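Local coordinates for phenylalanine ammonia-lyase (Rhodosporidium toruloides, PDB 1Y2M), which catalyses the non-oxidative deamination of L-phenylalanine and L-tyrosine to trans-cinnamic and p-coumaric acid, releasing ammonia, at residues S277-A282 against N420-T425; E541-K546 against L655-P660. All coordinates share one frame; numbering follows the deposited sequence.

How the contacts relate
Both contacts involve the long helix 506-560, but in different ways. In contact 1 it flanks two other helices, 273-303 and 416-443, which meet in the buried interior; in contact 2 its own 541-546 segment receives a loop in a partly exposed region. The two centres lie about 42 Å apart, with nearest atoms about 27 Å from each other, and neither contact lies at the active site or among the cinnamate-binding residues. Chemistry follows place: contact 1 is apolar packing of one selenomethionine side chain on two alanines, whereas contact 2 joins an aromatic pair with a hydrogen bond to a glutamate carboxylate, which also takes a salt bridge and a bridging water.

Contact 1 (S277-A282 against N420-T425); sequences SMATLA and NTMEKT
Met422, present as selenomethionine, packs on Ala279 and Ala282 in a buried helix-helix contact within the bundle of long helices that forms the core of the PAL/histidase fold. Helices 273-303 and 416-443 run in roughly the same direction here, their short segments inclined at 33° with axes 10.3 Å apart. The nearest CA atoms are those of Ala279 and Met422. The two alanines stand one turn apart on the same side of their helix and direct their methyl groups at the other segment, leaving the long side chain to span the separation.

That span is made by a folded chain. Met422 has CG anti to its carbonyl carbon (chi1 -70°), and further bends at chi2 and chi3 swing SE and CE round to the alanine surface. Its SE lies 3.8 Å from Ala279 CB and 3.9 Å from Ala282 CB, touching both methyls across one helical turn. SE also comes 3.7 Å from Ala279 CA, so the selenium rests partly on the backbone itself. The side-chain packing is thus apolar, two small residues accommodating one large one.

Helix 506-560 packs beside both partners: its Thr513 OG1 is hydrogen-bonded to Met422 O, and its Asn517 ND2 to Ala282 O. Thr421 adds only a marginal contact to Ala279; its OG1 is hydrogen-bonded to Val418 O in its own helix. One turn later Thr425 OG1 donates back to the backbone at Thr421 O over 2.7 Å, and this carbonyl also accepts from Thr425 N, the two donors reaching it from opposite faces of its plane. At the far end of the selenomethionine, the terminal methyl Met422 CE lies 3.5 Å from Ala279 O.

Contact 2 (E541-K546 against L655-P660); sequences EFEFKK and LSYLSP
Tyr657 lays one face of its ring against the edge of Phe542 and hands its hydroxyl to Glu543. The T-shaped pair has planes 89° apart and centroids 5.0 Å from each other. Phe542, with CG anti to its carbonyl carbon (chi1 -79°), turns CD2 over the centre of the tyrosine ring, while Phe542 CB packs 3.7 Å from Tyr657 CZ. Ser656 CB lies over the opposite face, toward the rim. Through this ring the loop between helices 619-646 and 662-672 docks on the long helix 506-560, with Phe341 meeting both aromatic rings.

Glu543 bends at chi2, bringing its carboxylate to the phenol. Tyr657 OH donates to Glu543 OE2 over 2.6 Å, from the anti side and 33° out of the carboxylate plane. Lys546, extended beyond CG, reaches the syn side of Glu543 OE2 with NZ at 3.1 Å, forming a salt bridge that probably steadies the negative charge. A water donates a further bond to OE2 and, 2.8 Å from Ser656 OG, links the two. With an alanine in place of Tyr657, Glu543 OE2 would probably lose its phenolic donor and a gap would open beside the edge of Phe542.

Contact 1 (S277-A282 against N420-T425)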
loop_
_atom_site.group_PDB
_atom_site.type_symbol
_atom_site.label_atom_id
_atom_site.label_comp_id
_atom_site.label_asym_id
_atom_site.label_seq_id
_atom_site.Cartn_x
_atom_site.Cartn_y
_atom_site.Cartn_z
ATOM N N SER B 277 -10.658 6.323 -22.206
ATOM C CA SER B 277 -9.629 6.659 -23.177
ATOM C C SER B 277 -8.240 6.326 -22.622
ATOM O O SER B 277 -7.432 5.599 -23.219
ATOM C CB SER B 277 -9.675 8.133 -23.500
ATOM O OG SER B 277 -8.579 8.407 -24.350
HETATM N N MSE B 278 -7.915 6.905 -21.473
HETATM C CA MSE B 278 -6.571 6.683 -20.924
HETATM C C MSE B 278 -6.290 5.211 -20.610
HETATM O O MSE B 278 -5.157 4.711 -20.810
HETATM C CB MSE B 278 -6.313 7.521 -19.680
HETATM C CG MSE B 278 -4.852 7.556 -19.359
HETATM SE SE MSE B 278 -4.454 9.018 -18.109
HETATM C CE MSE B 278 -2.483 9.288 -18.555
ATOM N N ALA B 279 -7.317 4.537 -20.102
ATOM C CA ALA B 279 -7.252 3.124 -19.826
ATOM C C ALA B 279 -7.008 2.291 -21.091
ATOM O O ALA B 279 -6.263 1.314 -21.056
ATOM C CB ALA B 279 -8.500 2.661 -19.067
ATOM N N THR B 280 -7.662 2.647 -22.195
ATOM C CA THR B 280 -7.452 1.935 -23.457
ATOM C C THR B 280 -6.020 2.079 -23.930
ATOM O O THR B 280 -5.384 1.091 -24.318
ATOM C CB THR B 280 -8.415 2.446 -24.551
ATOM O OG1 THR B 280 -9.767 2.133 -24.188
ATOM C CG2 THR B 280 -8.047 1.830 -25.841
ATOM N N LEU B 281 -5.467 3.293 -23.870
ATOM C CA LEU B 281 -4.082 3.525 -24.253
ATOM C C LEU B 281 -3.144 2.725 -23.363
ATOM O O LEU B 281 -2.155 2.136 -23.849
ATOM C CB LEU B 281 -3.801 5.015 -24.211
ATOM C CG LEU B 281 -4.623 5.770 -25.277
ATOM C CD1 LEU B 281 -4.643 7.235 -24.916
ATOM C CD2 LEU B 281 -4.036 5.596 -26.679
ATOM N N ALA B 282 -3.432 2.717 -22.065
ATOM C CA ALA B 282 -2.579 2.005 -21.112
ATOM C C ALA B 282 -2.622 0.490 -21.312
ATOM O O ALA B 282 -1.593 -0.206 -21.251
ATOM C CB ALA B 282 -2.928 2.397 -19.710
ATOM N N ASN B 420 -11.280 -0.968 -12.390
ATOM C CA ASN B 420 -10.943 -2.394 -12.215
ATOM C C ASN B 420 -9.836 -2.839 -13.141
ATOM O O ASN B 420 -8.858 -3.469 -12.717
ATOM C CB ASN B 420 -12.220 -3.245 -12.444
ATOM C CG ASN B 420 -11.983 -4.801 -12.425
ATOM O OD1 ASN B 420 -11.866 -5.433 -13.504
ATOM N ND2 ASN B 420 -12.028 -5.409 -11.233
ATOM N N THR B 421 -9.953 -2.489 -14.410
ATOM C CA THR B 421 -8.942 -2.903 -15.367
ATOM C C THR B 421 -7.588 -2.310 -15.029
ATOM O O THR B 421 -6.522 -2.934 -15.225
ATOM C CB THR B 421 -9.292 -2.540 -16.830
ATOM O OG1 THR B 421 -9.285 -1.126 -17.059
ATOM C CG2 THR B 421 -10.679 -3.107 -17.179
HETATM N N MSE B 422 -7.626 -1.080 -14.566
HETATM C CA MSE B 422 -6.353 -0.353 -14.297
HETATM C C MSE B 422 -5.636 -0.859 -13.038
HETATM O O MSE B 422 -4.414 -0.967 -12.994
HETATM C CB MSE B 422 -6.632 1.108 -14.216
HETATM C CG MSE B 422 -7.000 1.705 -15.561
HETATM SE SE MSE B 422 -5.537 1.548 -16.897
HETATM C CE MSE B 422 -6.009 -0.103 -17.882
ATOM N N GLU B 423 -6.411 -1.171 -11.996
ATOM C CA GLU B 423 -5.830 -1.700 -10.729
ATOM C C GLU B 423 -5.112 -3.002 -11.087
ATOM O O GLU B 423 -3.925 -3.173 -10.724
ATOM C CB GLU B 423 -6.902 -1.932 -9.677
ATOM C CG GLU B 423 -7.689 -0.709 -9.239
ATOM C CD GLU B 423 -6.940 0.248 -8.323
ATOM O OE1 GLU B 423 -7.174 0.152 -7.113
ATOM O OE2 GLU B 423 -6.217 1.121 -8.792
ATOM N N LYS B 424 -5.816 -3.908 -11.771
ATOM C CA LYS B 424 -5.257 -5.232 -12.120
ATOM C C LYS B 424 -4.061 -5.118 -13.048
ATOM O O LYS B 424 -3.035 -5.812 -12.904
ATOM C CB LYS B 424 -6.306 -6.148 -12.787
ATOM C CG LYS B 424 -7.544 -6.434 -11.964
ATOM C CD LYS B 424 -8.762 -6.908 -12.858
ATOM C CE LYS B 424 -8.312 -7.765 -14.026
ATOM N NZ LYS B 424 -7.722 -7.097 -15.267
ATOM N N THR B 425 -4.160 -4.222 -14.027
ATOM C CA THR B 425 -3.051 -4.089 -14.974
ATOM C C THR B 425 -1.817 -3.553 -14.242
ATOM O O THR B 425 -0.686 -3.980 -14.549
ATOM C CB THR B 425 -3.479 -3.213 -16.153
ATOM O OG1 THR B 425 -4.588 -3.837 -16.825
ATOM C CG2 THR B 425 -2.309 -2.938 -17.157
#

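Contact 2 (E541-K546 against L655-P660)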
loop_
_atom_site.group_PDB
_atom_site.type_symbol
_atom_site.label_atom_id
_atom_site.label_comp_id
_atom_site.label_asym_id
_atom_site.label_seq_id
_atom_site.Cartn_x
_atom_site.Cartn_y
_atom_site.Cartn_z
ATOM N N GLU B 541 32.362 -16.517 -27.227
ATOM C CA GLU B 541 32.724 -17.743 -26.526
ATOM C C GLU B 541 32.587 -18.951 -27.440
ATOM O O GLU B 541 33.483 -19.786 -27.517
ATOM C CB GLU B 541 31.862 -17.936 -25.301
ATOM C CG GLU B 541 32.056 -19.250 -24.590
ATOM C CD GLU B 541 31.076 -19.452 -23.433
ATOM O OE1 GLU B 541 30.518 -18.468 -22.903
ATOM O OE2 GLU B 541 30.829 -20.615 -23.072
ATOM N N PHE B 542 31.477 -19.026 -28.156
ATOM C CA PHE B 542 31.267 -20.133 -29.096
ATOM C C PHE B 542 32.284 -20.160 -30.230
ATOM O O PHE B 542 32.804 -21.232 -30.574
ATOM C CB PHE B 542 29.868 -20.071 -29.675
ATOM C CG PHE B 542 28.792 -20.614 -28.758
ATOM C CD1 PHE B 542 29.019 -20.854 -27.411
ATOM C CD2 PHE B 542 27.537 -20.886 -29.273
ATOM C CE1 PHE B 542 27.992 -21.340 -26.566
ATOM C CE2 PHE B 542 26.522 -21.371 -28.461
ATOM C CZ PHE B 542 26.750 -21.596 -27.115
ATOM N N GLU B 543 32.592 -18.988 -30.805
ATOM C CA GLU B 543 33.620 -18.930 -31.865
ATOM C C GLU B 543 34.983 -19.361 -31.359
ATOM O O GLU B 543 35.706 -20.110 -32.044
ATOM C CB GLU B 543 33.746 -17.531 -32.471
ATOM C CG GLU B 543 32.513 -17.109 -33.214
ATOM C CD GLU B 543 32.249 -17.966 -34.415
ATOM O OE1 GLU B 543 33.148 -18.080 -35.264
ATOM O OE2 GLU B 543 31.165 -18.567 -34.496
ATOM N N PHE B 544 35.308 -18.920 -30.141
ATOM C CA PHE B 544 36.561 -19.311 -29.483
ATOM C C PHE B 544 36.645 -20.839 -29.304
ATOM O O PHE B 544 37.638 -21.469 -29.648
ATOM C CB PHE B 544 36.644 -18.637 -28.120
ATOM C CG PHE B 544 37.848 -19.060 -27.329
ATOM C CD1 PHE B 544 39.055 -18.449 -27.499
ATOM C CD2 PHE B 544 37.728 -20.050 -26.375
ATOM C CE1 PHE B 544 40.159 -18.868 -26.755
ATOM C CE2 PHE B 544 38.844 -20.484 -25.653
ATOM C CZ PHE B 544 40.047 -19.867 -25.850
ATOM N N LYS B 545 35.596 -21.423 -28.727
ATOM C CA LYS B 545 35.552 -22.856 -28.469
ATOM C C LYS B 545 35.724 -23.679 -29.773
ATOM O O LYS B 545 36.349 -24.746 -29.761
ATOM C CB LYS B 545 34.251 -23.226 -27.760
ATOM C CG LYS B 545 34.223 -22.807 -26.320
ATOM C CD LYS B 545 32.887 -23.111 -25.661
ATOM C CE LYS B 545 32.935 -22.746 -24.161
ATOM N NZ LYS B 545 31.690 -23.166 -23.440
ATOM N N LYS B 546 35.197 -23.194 -30.898
ATOM C CA LYS B 546 35.381 -23.922 -32.171
ATOM C C LYS B 546 36.833 -24.116 -32.460
ATOM O O LYS B 546 37.249 -25.151 -32.996
ATOM C CB LYS B 546 34.825 -23.143 -33.364
ATOM C CG LYS B 546 33.355 -23.171 -33.560
ATOM C CD LYS B 546 33.025 -22.277 -34.762
ATOM C CE LYS B 546 31.539 -22.345 -35.117
ATOM N NZ LYS B 546 31.148 -21.223 -36.050
ATOM N N LEU B 655 24.512 -14.082 -35.210
ATOM C CA LEU B 655 23.558 -14.460 -36.263
ATOM C C LEU B 655 23.678 -15.943 -36.612
ATOM O O LEU B 655 22.767 -16.504 -37.221
ATOM C CB LEU B 655 23.785 -13.598 -37.496
ATOM C CG LEU B 655 23.635 -12.111 -37.236
ATOM C CD1 LEU B 655 24.024 -11.317 -38.473
ATOM C CD2 LEU B 655 22.249 -11.714 -36.788
ATOM N N SER B 656 24.796 -16.557 -36.251
ATOM C CA SER B 656 25.025 -18.010 -36.475
ATOM C C SER B 656 24.283 -18.926 -35.484
ATOM O O SER B 656 24.130 -20.138 -35.743
ATOM C CB SER B 656 26.515 -18.342 -36.386
ATOM O OG SER B 656 27.230 -17.756 -37.453
ATOM N N TYR B 657 23.849 -18.378 -34.351
ATOM C CA TYR B 657 23.346 -19.185 -33.278
ATOM C C TYR B 657 21.962 -18.809 -32.822
ATOM O O TYR B 657 21.282 -19.633 -32.230
ATOM C CB TYR B 657 24.295 -19.088 -32.085
ATOM C CG TYR B 657 25.722 -19.468 -32.412
ATOM C CD1 TYR B 657 26.075 -20.787 -32.677
ATOM C CD2 TYR B 657 26.714 -18.505 -32.454
ATOM C CE1 TYR B 657 27.394 -21.129 -32.984
ATOM C CE2 TYR B 657 28.018 -18.824 -32.792
ATOM C CZ TYR B 657 28.352 -20.125 -33.049
ATOM O OH TYR B 657 29.662 -20.422 -33.360
ATOM N N LEU B 658 21.558 -17.553 -33.040
ATOM C CA LEU B 658 20.246 -17.119 -32.570
ATOM C C LEU B 658 19.163 -17.915 -33.270
ATOM O O LEU B 658 19.316 -18.293 -34.437
ATOM C CB LEU B 658 20.016 -15.651 -32.884
ATOM C CG LEU B 658 20.745 -14.695 -31.968
ATOM C CD1 LEU B 658 20.842 -13.356 -32.610
ATOM C CD2 LEU B 658 20.060 -14.585 -30.708
ATOM N N SER B 659 18.035 -18.083 -32.578
ATOM C CA SER B 659 16.790 -18.507 -33.226
ATOM C C SER B 659 16.495 -17.606 -34.356
ATOM O O SER B 659 16.732 -16.427 -34.226
ATOM C CB SER B 659 15.576 -18.362 -32.301
ATOM O OG SER B 659 15.486 -19.540 -31.568
ATOM N N PRO B 660 15.870 -18.125 -35.431
ATOM C CA PRO B 660 15.456 -17.195 -36.470
ATOM C C PRO B 660 14.494 -16.104 -36.016
ATOM O O PRO B 660 14.467 -15.034 -36.618
ATOM C CB PRO B 660 14.778 -18.097 -37.509
ATOM C CG PRO B 660 14.476 -19.344 -36.822
ATOM C CD PRO B 660 15.566 -19.514 -35.799
HETATM O O HOH W 1 29.910 -17.916 -36.853
#